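Local coordinates for protein phytochrome Response Regulator RcpA (Tolypothrix sp. PCC 7601, PDB 1K68) that probably relays light signals from a cyanobacterial phytochrome by accepting a phosphoryl group on an aspartate of its CheY-like receiver domain, at residues E39-L44 with A75-D80. Sequence-based numbering, arbitrary orientation.
Sequences EAMAYL and AEIKSD
Met41 and Ile77 are the nearest residues by CA atoms, 8.0 Å apart, in two helical segments that run nearly parallel at 20° with their axes 11.4 Å from each other. That wide spacing illustrates how side chains fill the gap between neighbouring helices in the (beta/alpha)5 receiver fold, here helices 37-44 and 70-79 on one face of the parallel sheet. Met41 does most of the bridging from its side. Its chain bends at both chi2 (-54°) and chi3 (-74°), which brings the terminal methyl against the second helix, where CE lies 3.4 Å from Glu76 CB and touches the carboxylate oxygen OE1 as well. The sulfur rests more loosely on the neighbouring residue, with SD 4.1 Å from Ile77 CG1. With the thioether cut back to an alanine here, Glu76 CB and Ile77 CG1 would probably lose their neighbour and a gap would open between the helices. Glu76 is partly exposed, and its other oxygen, OE2, forms a salt bridge with Lys68. Deeper in, Leu44 and Ile77 both pack on Ile59 of strand 58-60, tying the pair of helices to the sheet, while Leu44 also reaches Phe6 of strand 4-8. The interface is modest, 173 Å² in all, and apart from the Glu76 carboxylate its touching groups are apolar. The side chains of Leu44 and Ile77 meet at roughly a right angle, and their delta methyls are pressed tightly together, Leu44 CD1 lying 3.3 Å from Ile77 CD1.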
loop_
_atom_site.group_PDB
_atom_site.type_symbol
_atom_site.label_atom_id
_atom_site.label_comp_id
_atom_site.label_asym_id
_atom_site.label_seq_id
_atom_site.Cartn_x
_atom_site.Cartn_y
_atom_site.Cartn_z
ATOM N N GLU A 39 21.704 -10.851 1.048
ATOM C CA GLU A 39 21.684 -9.693 1.935
ATOM C C GLU A 39 21.115 -10.110 3.275
ATOM O O GLU A 39 21.567 -9.656 4.326
ATOM C CB GLU A 39 20.811 -8.570 1.370
ATOM C CG GLU A 39 21.233 -8.061 0.014
ATOM C CD GLU A 39 22.726 -7.871 -0.088
ATOM O OE1 GLU A 39 23.302 -7.162 0.769
ATOM O OE2 GLU A 39 23.317 -8.436 -1.030
ATOM N N ALA A 40 20.114 -10.977 3.231
ATOM C CA ALA A 40 19.473 -11.449 4.448
ATOM C C ALA A 40 20.502 -12.025 5.414
ATOM O O ALA A 40 20.601 -11.593 6.558
ATOM C CB ALA A 40 18.422 -12.506 4.107
ATOM N N MET A 41 21.273 -12.998 4.948
ATOM C CA MET A 41 22.275 -13.622 5.800
ATOM C C MET A 41 23.382 -12.655 6.215
ATOM O O MET A 41 23.812 -12.663 7.365
ATOM C CB MET A 41 22.867 -14.841 5.101
ATOM C CG MET A 41 21.854 -15.953 4.865
ATOM S SD MET A 41 21.030 -16.405 6.400
ATOM C CE MET A 41 22.358 -17.310 7.214
ATOM N N ALA A 42 23.840 -11.822 5.287
ATOM C CA ALA A 42 24.890 -10.859 5.609
ATOM C C ALA A 42 24.423 -9.954 6.750
ATOM O O ALA A 42 25.161 -9.702 7.706
ATOM C CB ALA A 42 25.236 -10.026 4.375
ATOM N N TYR A 43 23.186 -9.475 6.647
ATOM C CA TYR A 43 22.609 -8.598 7.658
ATOM C C TYR A 43 22.501 -9.299 9.009
ATOM O O TYR A 43 22.865 -8.732 10.043
ATOM C CB TYR A 43 21.217 -8.126 7.206
ATOM C CG TYR A 43 20.595 -7.057 8.078
ATOM C CD1 TYR A 43 20.617 -5.713 7.698
ATOM C CD2 TYR A 43 19.991 -7.385 9.292
ATOM C CE1 TYR A 43 20.051 -4.726 8.507
ATOM C CE2 TYR A 43 19.426 -6.406 10.106
ATOM C CZ TYR A 43 19.461 -5.083 9.709
ATOM O OH TYR A 43 18.909 -4.121 10.523
ATOM N N LEU A 44 22.001 -10.533 9.007
ATOM C CA LEU A 44 21.834 -11.278 10.253
ATOM C C LEU A 44 23.164 -11.668 10.896
ATOM O O LEU A 44 23.258 -11.768 12.116
ATOM C CB LEU A 44 20.973 -12.520 10.013
ATOM C CG LEU A 44 19.528 -12.213 9.596
ATOM C CD1 LEU A 44 18.796 -13.504 9.205
ATOM C CD2 LEU A 44 18.815 -11.512 10.741
ATOM N N ALA A 75 17.061 -22.614 6.788
ATOM C CA ALA A 75 17.936 -23.685 7.243
ATOM C C ALA A 75 19.197 -23.150 7.927
ATOM O O ALA A 75 19.614 -23.662 8.963
ATOM C CB ALA A 75 18.313 -24.580 6.069
ATOM N N GLU A 76 19.797 -22.114 7.353
ATOM C CA GLU A 76 21.015 -21.553 7.929
ATOM C C GLU A 76 20.770 -20.793 9.230
ATOM O O GLU A 76 21.598 -20.825 10.130
ATOM C CB GLU A 76 21.706 -20.665 6.899
ATOM C CG GLU A 76 22.470 -21.471 5.854
ATOM C CD GLU A 76 22.841 -20.658 4.634
ATOM O OE1 GLU A 76 23.232 -19.484 4.794
ATOM O OE2 GLU A 76 22.747 -21.203 3.509
ATOM N N ILE A 77 19.632 -20.118 9.331
ATOM C CA ILE A 77 19.293 -19.376 10.541
ATOM C C ILE A 77 18.987 -20.307 11.717
ATOM O O ILE A 77 19.564 -20.166 12.794
ATOM C CB ILE A 77 18.061 -18.474 10.311
ATOM C CG1 ILE A 77 18.429 -17.292 9.419
ATOM C CG2 ILE A 77 17.529 -17.965 11.630
ATOM C CD1 ILE A 77 17.232 -16.433 9.061
ATOM N N LYS A 78 18.081 -21.263 11.503
ATOM C CA LYS A 78 17.683 -22.187 12.566
ATOM C C LYS A 78 18.738 -23.216 12.953
ATOM O O LYS A 78 18.546 -23.985 13.888
ATOM C CB LYS A 78 16.379 -22.898 12.188
ATOM C CG LYS A 78 15.174 -21.974 12.172
ATOM C CD LYS A 78 14.836 -21.460 13.578
ATOM C CE LYS A 78 13.774 -20.372 13.504
ATOM N NZ LYS A 78 13.390 -19.831 14.833
ATOM N N SER A 79 19.853 -23.223 12.237
ATOM C CA SER A 79 20.935 -24.150 12.537
ATOM C C SER A 79 22.051 -23.393 13.265
ATOM O O SER A 79 22.899 -23.990 13.923
ATOM C CB SER A 79 21.477 -24.766 11.241
ATOM O OG SER A 79 22.375 -25.831 11.512
ATOM N N ASP A 80 22.040 -22.072 13.144
ATOM C CA ASP A 80 23.047 -21.233 13.780
ATOM C C ASP A 80 22.827 -21.161 15.293
ATOM O O ASP A 80 21.726 -20.860 15.763
ATOM C CB ASP A 80 23.014 -19.836 13.163
ATOM C CG ASP A 80 24.166 -18.968 13.621
ATOM O OD1 ASP A 80 24.051 -18.353 14.696
ATOM O OD2 ASP A 80 25.191 -18.918 12.908
#